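Local atomic coordinates of intracellular serine protease (Bacillus licheniformis, PDB entry 4ZOQ), a protein that is a subtilisin-like serine protease linked to lanthipeptide biosynthesis, which probably acts as an endopeptidase and has been applied to sequence-specific, traceless peptide bond cleavage. Residues Leu23-Lys28 with Ala91-Ile96; Gln29-Arg34 with Arg332-Leu337; Tyr36-Gly41 with Ile290-Glu295. All blocks are in the same frame, centred on the assembly; numbering follows the deposited sequence.

Interaction 1 (Leu23-Lys28 with Ala91-Ile96); sequences LWFAAK and AGMINI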
loop_
_atom_site.group_PDB
_atom_site.type_symbol
_atom_site.label_atom_id
_atom_site.label_comp_id
_atom_site.label_asym_id
_atom_site.label_seq_id
_atom_site.Cartn_x
_atom_site.Cartn_y
_atom_site.Cartn_z
ATOM N N LEU B 23 -0.997 -11.268 17.903
ATOM C CA LEU B 23 -0.496 -11.649 16.599
ATOM C C LEU B 23 -1.310 -12.820 16.035
ATOM O O LEU B 23 -0.828 -13.569 15.175
ATOM C CB LEU B 23 0.986 -12.010 16.690
ATOM C CG LEU B 23 1.978 -10.830 16.690
ATOM C CD1 LEU B 23 3.326 -11.235 17.278
ATOM C CD2 LEU B 23 2.181 -10.302 15.287
ATOM N N TRP B 24 -2.540 -12.969 16.542
ATOM C CA TRP B 24 -3.480 -13.994 16.081
ATOM C C TRP B 24 -3.610 -13.963 14.571
ATOM O O TRP B 24 -3.666 -15.035 13.940
ATOM C CB TRP B 24 -4.871 -13.824 16.716
ATOM C CG TRP B 24 -5.512 -12.495 16.427
ATOM C CD1 TRP B 24 -5.452 -11.359 17.197
ATOM C CD2 TRP B 24 -6.294 -12.155 15.269
ATOM N NE1 TRP B 24 -6.175 -10.346 16.598
ATOM C CE2 TRP B 24 -6.684 -10.803 15.408
ATOM C CE3 TRP B 24 -6.703 -12.867 14.131
ATOM C CZ2 TRP B 24 -7.463 -10.149 14.455
ATOM C CZ3 TRP B 24 -7.446 -12.208 13.165
ATOM C CH2 TRP B 24 -7.831 -10.859 13.338
ATOM N N PHE B 25 -3.633 -12.756 13.992
ATOM C CA PHE B 25 -3.717 -12.608 12.529
ATOM C C PHE B 25 -2.478 -13.231 11.845
ATOM O O PHE B 25 -2.589 -13.832 10.775
ATOM C CB PHE B 25 -3.883 -11.132 12.112
ATOM C CG PHE B 25 -2.629 -10.305 12.268
ATOM C CD1 PHE B 25 -2.323 -9.704 13.480
ATOM C CD2 PHE B 25 -1.730 -10.170 11.210
ATOM C CE1 PHE B 25 -1.147 -8.978 13.626
ATOM C CE2 PHE B 25 -0.559 -9.444 11.355
ATOM C CZ PHE B 25 -0.266 -8.859 12.560
ATOM N N ALA B 26 -1.305 -13.093 12.459
ATOM C CA ALA B 26 -0.067 -13.609 11.841
ATOM C C ALA B 26 -0.022 -15.130 11.940
ATOM O O ALA B 26 0.335 -15.809 10.976
ATOM C CB ALA B 26 1.176 -12.988 12.479
ATOM N N ALA B 27 -0.430 -15.657 13.094
ATOM C CA ALA B 27 -0.527 -17.106 13.283
ATOM C C ALA B 27 -1.522 -17.697 12.283
ATOM O O ALA B 27 -1.293 -18.775 11.744
ATOM C CB ALA B 27 -0.931 -17.453 14.713
ATOM N N LYS B 28 -2.617 -16.979 12.031
ATOM C CA LYS B 28 -3.590 -17.432 11.044
ATOM C C LYS B 28 -2.979 -17.480 9.642
ATOM O O LYS B 28 -3.009 -18.505 8.977
ATOM C CB LYS B 28 -4.819 -16.527 11.070
ATOM C CG LYS B 28 -5.917 -16.998 10.183
ATOM C CD LYS B 28 -7.166 -16.121 10.237
ATOM C CE LYS B 28 -8.326 -16.831 9.502
ATOM N NZ LYS B 28 -9.107 -17.740 10.397
ATOM N N ALA B 91 4.823 -1.622 7.208
ATOM C CA ALA B 91 6.018 -2.448 7.001
ATOM C C ALA B 91 6.003 -3.756 7.815
ATOM O O ALA B 91 6.396 -4.816 7.327
ATOM C CB ALA B 91 7.262 -1.632 7.349
ATOM N N GLY B 92 5.587 -3.668 9.075
ATOM C CA GLY B 92 5.538 -4.835 9.922
ATOM C C GLY B 92 4.597 -5.891 9.386
ATOM O O GLY B 92 4.865 -7.083 9.540
ATOM N N MET B 93 3.532 -5.490 8.700
ATOM C CA MET B 93 2.618 -6.511 8.223
ATOM C C MET B 93 3.226 -7.269 7.049
ATOM O O MET B 93 2.992 -8.476 6.907
ATOM C CB MET B 93 1.271 -5.927 7.837
ATOM C CG MET B 93 0.548 -5.257 8.973
ATOM S SD MET B 93 0.645 -6.173 10.502
ATOM C CE MET B 93 -0.975 -5.778 11.226
ATOM N N ILE B 94 4.011 -6.591 6.213
ATOM C CA ILE B 94 4.750 -7.299 5.188
ATOM C C ILE B 94 5.750 -8.225 5.858
ATOM O O ILE B 94 5.907 -9.389 5.473
ATOM C CB ILE B 94 5.558 -6.361 4.267
ATOM C CG1 ILE B 94 4.670 -5.446 3.432
ATOM C CG2 ILE B 94 6.521 -7.165 3.380
ATOM C CD1 ILE B 94 5.402 -4.192 3.043
ATOM N N ASN B 95 6.462 -7.683 6.847
ATOM C CA ASN B 95 7.546 -8.429 7.475
ATOM C C ASN B 95 7.118 -9.690 8.235
ATOM O O ASN B 95 7.768 -10.725 8.128
ATOM C CB ASN B 95 8.320 -7.525 8.425
ATOM C CG ASN B 95 9.492 -8.229 9.050
ATOM O OD1 ASN B 95 10.449 -8.579 8.367
ATOM N ND2 ASN B 95 9.404 -8.487 10.342
ATOM N N ILE B 96 6.028 -9.609 9.000
ATOM C CA ILE B 96 5.632 -10.729 9.855
ATOM C C ILE B 96 5.268 -11.962 9.010
ATOM O O ILE B 96 5.492 -13.086 9.442
ATOM C CB ILE B 96 4.467 -10.345 10.804
ATOM C CG1 ILE B 96 4.335 -11.372 11.915
ATOM C CG2 ILE B 96 3.147 -10.138 10.067
ATOM C CD1 ILE B 96 5.538 -11.463 12.843
#
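Leu23, just ahead of helix 24-30, reaches Ile96 of helix 86-97 through one methyl, its CD2 lying 4.1 Å from Ile96 CG1. Two residues on, Phe25 meets Met93. The Phe25 side chain leaves the backbone with CG between N and the carbonyl carbon (chi1 73°), and the far end of its ring, CZ, comes to 3.4 Å from Met93 CE. Met93 SD sits 4.4 Å from the ring centroid, 57° off the normal, an oblique Met-aromatic contact in which the two side chains run at about a right angle; a bend at chi2 places SD, and one at chi3 the CE methyl. In the subtilisin-like fold, helix 86-97 starts at His86, predicted to belong to the charge relay system, and Met93 lies about 8 Å, side chain to side chain, from the predicted nucleophile Ser276. Met93 also packs on Leu277 and Pro280 of helix 275-297. Phe25 CE2 also touches Ile96 CG2 at 4.0 Å. Ala26 follows, its CB 3.6 Å from Ile96 CG1, where the small methyl lets the isoleucine come close although the short helix axes stay 11.0 Å apart, inclined at 37°.

Interaction 2 (Gln29-Arg34 with Arg332-Leu337); sequences QTDSYR and RAYQAL
Gln29 and Arg332 bring their backbones together, with CA atoms 4.9 Å apart, where the end of helix 24-30 meets the start of helix 333-338. The backbone N of Tyr334 donates to Gln29 O at 2.9 Å. Helix 24-30 closes in a Schellman motif, with Asp31 at positive phi, and the chain then turns through a type I' beta turn from Asp31 to Arg34. Just before the turn, Thr30 OG1 accepts from Tyr33 N, an ST motif; within it, Asp31 O takes Arg34 N and Arg34 NH1 from opposite faces of its plane.

The side chain of Gln29 supplies the second bond between the segments. Bent at chi2 (-80°), it brings Gln29 OE1 to 2.9 Å from Ala333 N, with the donor almost in line with the C=O. Gln29 thus satisfies two successive N-H groups in the first turn of helix 333-338, one through its backbone and one through its side chain. Its NE2 is held in turn by Gln281 OE1 of helix 275-297, which fixes the orientation of the amide. Ala333 CB rests 3.5 Å from Gln29 O, and on its own account it packs against Thr285 of helix 275-297.

The Tyr334 ring meets both Gln29 and Asp31. The edge faces the Gln29 carbonyl, with Tyr334 CD1 3.3 Å from Gln29 O, while Asp31 CB lies over one face in a CH-pi contact, 4.1 Å from the ring centroid and 28° off the normal.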
loop_
_atom_site.group_PDB
_atom_site.type_symbol
_atom_site.label_atom_id
_atom_site.label_comp_id
_atom_site.label_asym_id
_atom_site.label_seq_id
_atom_site.Cartn_x
_atom_site.Cartn_y
_atom_site.Cartn_z
ATOM N N GLN B 29 -2.349 -16.384 9.241
ATOM C CA GLN B 29 -1.732 -16.267 7.933
ATOM C C GLN B 29 -0.661 -17.342 7.644
ATOM O O GLN B 29 -0.660 -17.965 6.569
ATOM C CB GLN B 29 -1.114 -14.876 7.801
ATOM C CG GLN B 29 -2.093 -13.729 7.534
ATOM C CD GLN B 29 -2.509 -13.642 6.057
ATOM O OE1 GLN B 29 -2.277 -14.573 5.271
ATOM N NE2 GLN B 29 -3.062 -12.497 5.662
ATOM N N THR B 30 0.214 -17.574 8.625
ATOM C CA THR B 30 1.417 -18.387 8.459
ATOM C C THR B 30 1.280 -19.819 9.001
ATOM O O THR B 30 2.283 -20.535 9.098
ATOM C CB THR B 30 2.638 -17.733 9.167
ATOM O OG1 THR B 30 2.366 -17.633 10.572
ATOM C CG2 THR B 30 2.931 -16.339 8.609
ATOM N N ASP B 31 0.057 -20.213 9.358
ATOM C CA ASP B 31 -0.228 -21.502 9.979
ATOM C C ASP B 31 0.664 -21.695 11.230
ATOM O O ASP B 31 1.502 -22.611 11.286
ATOM C CB ASP B 31 -0.040 -22.667 8.995
ATOM C CG ASP B 31 -0.593 -23.997 9.542
ATOM O OD1 ASP B 31 -1.364 -23.970 10.538
ATOM O OD2 ASP B 31 -0.275 -25.063 8.967
ATOM N N SER B 32 0.496 -20.802 12.205
ATOM C CA SER B 32 1.341 -20.774 13.405
ATOM C C SER B 32 2.825 -20.738 13.050
ATOM O O SER B 32 3.611 -21.477 13.623
ATOM C CB SER B 32 1.029 -21.961 14.314
ATOM O OG SER B 32 -0.296 -21.841 14.812
ATOM N N TYR B 33 3.186 -19.903 12.070
ATOM C CA TYR B 33 4.580 -19.639 11.678
ATOM C C TYR B 33 5.271 -20.833 11.015
ATOM O O TYR B 33 6.484 -20.847 10.871
ATOM C CB TYR B 33 5.373 -19.153 12.894
ATOM C CG TYR B 33 4.588 -18.059 13.552
ATOM C CD1 TYR B 33 4.504 -16.795 12.969
ATOM C CD2 TYR B 33 3.867 -18.302 14.722
ATOM C CE1 TYR B 33 3.742 -15.802 13.538
ATOM C CE2 TYR B 33 3.091 -17.317 15.299
ATOM C CZ TYR B 33 3.034 -16.069 14.702
ATOM O OH TYR B 33 2.280 -15.086 15.259
ATOM N N ARG B 34 4.508 -21.815 10.563
ATOM C CA ARG B 34 5.105 -22.922 9.833
ATOM C C ARG B 34 5.650 -22.485 8.476
ATOM O O ARG B 34 6.601 -23.070 7.974
ATOM C CB ARG B 34 4.083 -24.026 9.648
ATOM C CG ARG B 34 3.913 -24.862 10.868
ATOM C CD ARG B 34 2.761 -25.857 10.710
ATOM N NE ARG B 34 2.622 -26.630 11.937
ATOM C CZ ARG B 34 1.872 -26.272 12.970
ATOM N NH1 ARG B 34 1.191 -25.122 12.941
ATOM N NH2 ARG B 34 1.823 -27.055 14.044
ATOM N N ARG B 332 -4.668 -16.211 2.625
ATOM C CA ARG B 332 -3.947 -16.963 3.657
ATOM C C ARG B 332 -2.630 -17.423 3.073
ATOM O O ARG B 332 -2.606 -18.266 2.162
ATOM C CB ARG B 332 -4.762 -18.151 4.170
ATOM C CG ARG B 332 -6.041 -17.751 4.929
ATOM C CD ARG B 332 -6.885 -19.001 5.178
ATOM N NE ARG B 332 -7.255 -19.595 3.888
ATOM C CZ ARG B 332 -7.988 -20.699 3.738
ATOM N NH1 ARG B 332 -8.421 -21.351 4.818
ATOM N NH2 ARG B 332 -8.270 -21.150 2.505
ATOM N N ALA B 333 -1.532 -16.872 3.585
ATOM C CA ALA B 333 -0.211 -17.154 3.018
ATOM C C ALA B 333 0.117 -18.652 2.977
ATOM O O ALA B 333 0.624 -19.122 1.964
ATOM C CB ALA B 333 0.860 -16.411 3.808
ATOM N N TYR B 334 -0.177 -19.403 4.045
ATOM C CA TYR B 334 0.174 -20.837 4.050
ATOM C C TYR B 334 -0.617 -21.597 2.994
ATOM O O TYR B 334 -0.115 -22.539 2.413
ATOM C CB TYR B 334 -0.037 -21.480 5.430
ATOM C CG TYR B 334 -1.474 -21.765 5.772
ATOM C CD1 TYR B 334 -2.259 -20.791 6.408
ATOM C CD2 TYR B 334 -2.052 -23.003 5.468
ATOM C CE1 TYR B 334 -3.581 -21.036 6.722
ATOM C CE2 TYR B 334 -3.359 -23.261 5.781
ATOM C CZ TYR B 334 -4.128 -22.271 6.414
ATOM O OH TYR B 334 -5.441 -22.512 6.735
ATOM N N GLN B 335 -1.848 -21.170 2.736
ATOM C CA GLN B 335 -2.656 -21.811 1.713
ATOM C C GLN B 335 -2.084 -21.493 0.344
ATOM O O GLN B 335 -2.068 -22.338 -0.542
ATOM C CB GLN B 335 -4.104 -21.339 1.759
ATOM C CG GLN B 335 -4.940 -21.924 2.861
ATOM C CD GLN B 335 -5.075 -23.432 2.802
ATOM O OE1 GLN B 335 -4.681 -24.088 1.816
ATOM N NE2 GLN B 335 -5.719 -23.991 3.834
ATOM N N ALA B 336 -1.628 -20.250 0.185
ATOM C CA ALA B 336 -1.008 -19.813 -1.062
ATOM C C ALA B 336 0.172 -20.697 -1.417
ATOM O O ALA B 336 0.290 -21.168 -2.555
ATOM C CB ALA B 336 -0.558 -18.345 -0.953
ATOM N N LEU B 337 1.028 -20.941 -0.432
ATOM C CA LEU B 337 2.225 -21.763 -0.626
ATOM C C LEU B 337 1.811 -23.231 -0.805
ATOM O O LEU B 337 2.408 -23.974 -1.594
ATOM C CB LEU B 337 3.200 -21.589 0.558
ATOM C CG LEU B 337 3.859 -20.213 0.762
ATOM C CD1 LEU B 337 4.669 -20.206 2.016
ATOM C CD2 LEU B 337 4.763 -19.827 -0.410
#

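Interaction 3 (Tyr36-Gly41 with Ile290-Glu295); sequences YQIERG and ISEYRE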
loop_
_atom_site.group_PDB
_atom_site.type_symbol
_atom_site.label_atom_id
_atom_site.label_comp_id
_atom_site.label_asym_id
_atom_site.label_seq_id
_atom_site.Cartn_x
_atom_site.Cartn_y
_atom_site.Cartn_z
ATOM N N TYR B 36 7.445 -20.072 7.824
ATOM C CA TYR B 36 8.835 -19.616 7.946
ATOM C C TYR B 36 9.808 -20.685 7.523
ATOM O O TYR B 36 10.908 -20.374 7.086
ATOM C CB TYR B 36 9.194 -19.197 9.369
ATOM C CG TYR B 36 8.520 -17.938 9.878
ATOM C CD1 TYR B 36 7.745 -17.132 9.040
ATOM C CD2 TYR B 36 8.615 -17.588 11.213
ATOM C CE1 TYR B 36 7.108 -15.995 9.525
ATOM C CE2 TYR B 36 7.978 -16.456 11.711
ATOM C CZ TYR B 36 7.228 -15.667 10.868
ATOM O OH TYR B 36 6.616 -14.538 11.364
ATOM N N GLN B 37 9.433 -21.945 7.689
ATOM C CA GLN B 37 10.299 -23.031 7.239
ATOM C C GLN B 37 9.913 -23.544 5.850
ATOM O O GLN B 37 10.585 -24.404 5.319
ATOM C CB GLN B 37 10.347 -24.165 8.272
ATOM C CG GLN B 37 9.070 -24.928 8.409
ATOM C CD GLN B 37 9.179 -26.142 9.324
ATOM O OE1 GLN B 37 8.193 -26.585 9.894
ATOM N NE2 GLN B 37 10.335 -26.764 9.335
ATOM N N ILE B 38 8.840 -23.009 5.269
ATOM C CA ILE B 38 8.439 -23.355 3.907
ATOM C C ILE B 38 9.024 -22.320 2.945
ATOM O O ILE B 38 9.661 -22.663 1.955
ATOM C CB ILE B 38 6.895 -23.383 3.739
ATOM C CG1 ILE B 38 6.219 -24.287 4.786
ATOM C CG2 ILE B 38 6.512 -23.795 2.310
ATOM C CD1 ILE B 38 6.663 -25.720 4.701
ATOM N N GLU B 39 8.799 -21.049 3.246
ATOM C CA GLU B 39 9.341 -19.963 2.460
ATOM C C GLU B 39 9.319 -18.722 3.334
ATOM O O GLU B 39 8.269 -18.150 3.638
ATOM C CB GLU B 39 8.558 -19.749 1.153
ATOM C CG GLU B 39 9.083 -18.574 0.308
ATOM C CD GLU B 39 10.572 -18.733 -0.065
ATOM O OE1 GLU B 39 11.399 -17.920 0.410
ATOM O OE2 GLU B 39 10.920 -19.645 -0.839
ATOM N N ARG B 40 10.512 -18.256 3.655
ATOM C CA ARG B 40 10.674 -17.125 4.537
ATOM C C ARG B 40 10.840 -15.849 3.725
ATOM O O ARG B 40 10.941 -14.764 4.299
ATOM C CB ARG B 40 11.874 -17.373 5.457
ATOM C CG ARG B 40 11.755 -16.806 6.855
ATOM C CD ARG B 40 12.836 -17.384 7.803
ATOM N NE ARG B 40 12.619 -16.912 9.166
ATOM C CZ ARG B 40 12.963 -15.693 9.583
ATOM N NH1 ARG B 40 13.561 -14.854 8.746
ATOM N NH2 ARG B 40 12.727 -15.313 10.829
ATOM N N GLY B 41 10.880 -15.989 2.391
ATOM C CA GLY B 41 11.107 -14.859 1.502
ATOM C C GLY B 41 12.551 -14.673 1.061
ATOM O O GLY B 41 13.489 -15.053 1.778
ATOM N N ILE B 290 6.245 -15.115 -4.961
ATOM C CA ILE B 290 7.307 -14.817 -5.897
ATOM C C ILE B 290 8.611 -15.504 -5.452
ATOM O O ILE B 290 9.288 -16.135 -6.265
ATOM C CB ILE B 290 7.529 -13.289 -6.053
ATOM C CG1 ILE B 290 6.348 -12.647 -6.788
ATOM C CG2 ILE B 290 8.827 -13.012 -6.827
ATOM C CD1 ILE B 290 6.242 -11.168 -6.657
ATOM N N SER B 291 8.933 -15.425 -4.160
ATOM C CA SER B 291 10.144 -16.049 -3.637
ATOM C C SER B 291 10.115 -17.570 -3.877
ATOM O O SER B 291 11.055 -18.139 -4.439
ATOM C CB SER B 291 10.284 -15.750 -2.147
ATOM O OG SER B 291 10.392 -14.352 -1.918
ATOM N N GLU B 292 9.011 -18.226 -3.517
ATOM C CA GLU B 292 8.960 -19.659 -3.736
ATOM C C GLU B 292 9.064 -20.012 -5.228
ATOM O O GLU B 292 9.808 -20.915 -5.615
ATOM C CB GLU B 292 7.690 -20.264 -3.170
ATOM C CG GLU B 292 7.611 -21.735 -3.464
ATOM C CD GLU B 292 6.897 -22.507 -2.397
ATOM O OE1 GLU B 292 7.063 -22.171 -1.201
ATOM O OE2 GLU B 292 6.176 -23.458 -2.761
ATOM N N TYR B 293 8.330 -19.286 -6.060
ATOM C CA TYR B 293 8.292 -19.604 -7.485
ATOM C C TYR B 293 9.681 -19.457 -8.114
ATOM O O TYR B 293 10.118 -20.300 -8.895
ATOM C CB TYR B 293 7.288 -18.693 -8.204
ATOM C CG TYR B 293 7.032 -19.065 -9.643
ATOM C CD1 TYR B 293 7.937 -18.732 -10.653
ATOM C CD2 TYR B 293 5.882 -19.781 -9.991
ATOM C CE1 TYR B 293 7.686 -19.080 -11.994
ATOM C CE2 TYR B 293 5.619 -20.145 -11.316
ATOM C CZ TYR B 293 6.521 -19.791 -12.308
ATOM O OH TYR B 293 6.263 -20.160 -13.603
ATOM N N ARG B 294 10.402 -18.425 -7.709
ATOM C CA ARG B 294 11.694 -18.154 -8.327
ATOM C C ARG B 294 12.667 -19.227 -7.854
ATOM O O ARG B 294 13.541 -19.677 -8.586
ATOM C CB ARG B 294 12.168 -16.771 -7.938
ATOM C CG ARG B 294 11.370 -15.650 -8.570
ATOM C CD ARG B 294 11.880 -14.288 -8.138
ATOM N NE ARG B 294 13.154 -13.994 -8.770
ATOM C CZ ARG B 294 13.844 -12.879 -8.580
ATOM N NH1 ARG B 294 13.375 -11.942 -7.762
ATOM N NH2 ARG B 294 15.010 -12.712 -9.205
ATOM N N GLU B 295 12.447 -19.687 -6.631
ATOM C CA GLU B 295 13.267 -20.737 -6.059
ATOM C C GLU B 295 13.063 -22.074 -6.756
ATOM O O GLU B 295 14.006 -22.850 -6.923
ATOM C CB GLU B 295 12.961 -20.877 -4.571
ATOM C CG GLU B 295 13.954 -21.735 -3.828
ATOM C CD GLU B 295 13.873 -21.548 -2.332
ATOM O OE1 GLU B 295 14.303 -22.473 -1.615
ATOM O OE2 GLU B 295 13.303 -20.529 -1.884
#
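Glu39 from the loop 36-41 places its carboxylate against the flank of helix 275-297, between Ser291, Glu292 and Glu295. Glu39 OE1 lies 3.5 Å from Ser291 CB and, through its anti lone pair, accepts from Gly41 N at 2.8 Å, so the carboxylate also braces its own loop. Glu39 OE2 sits 3.5 Å from Glu292 CA. Glu292 runs beside Ile38, with Glu292 OE1 3.7 Å from Glu39 CB, while its OE2 pairs with Arg296. Ser291 OG approaches Gly41 CA to 3.5 Å and is bonded to Ala287 O and His42 N. This is packing of the loop before strand 46-51 on the long helix 275-297, whose first turn carries Ser276, predicted to be catalytic in the subtilisin-like fold. An alanine in place of Glu39 would probably leave Gly41 N without its carboxylate acceptor and open a gap beside Ser291 and Glu292. Glu39 and Glu295 meet tip to tip, Glu39 OE2 to Glu295 OE2 at 2.7 Å with carboxylate planes 82° apart, and Glu295 OE2 is also bonded to His42 NE2. So close an approach of two carboxylates suggests that a proton may be shared between them, with His42 perhaps offsetting the remaining charge.

Overall arrangement
From the N terminus, the chain enters helix 24-30, whose first turn packs on helix 86-97 in interaction 1, closing a loop of 62 residues that contains strand 46-51. The end of the same helix and its following turn meet helix 333-338, near the C terminus, in interaction 2, which spans almost the whole chain. Interaction 3, between the loop 36-41 and helix 275-297, nests inside that span, whereas interaction 1 crosses both of the others. Leu337 packs on Glu39 and Glu292, joining interactions 2 and 3, and Tyr36 OH bonds to Ile96 O, joining 3 to 1. Together they tie the N-terminal segment to three helices of the fold.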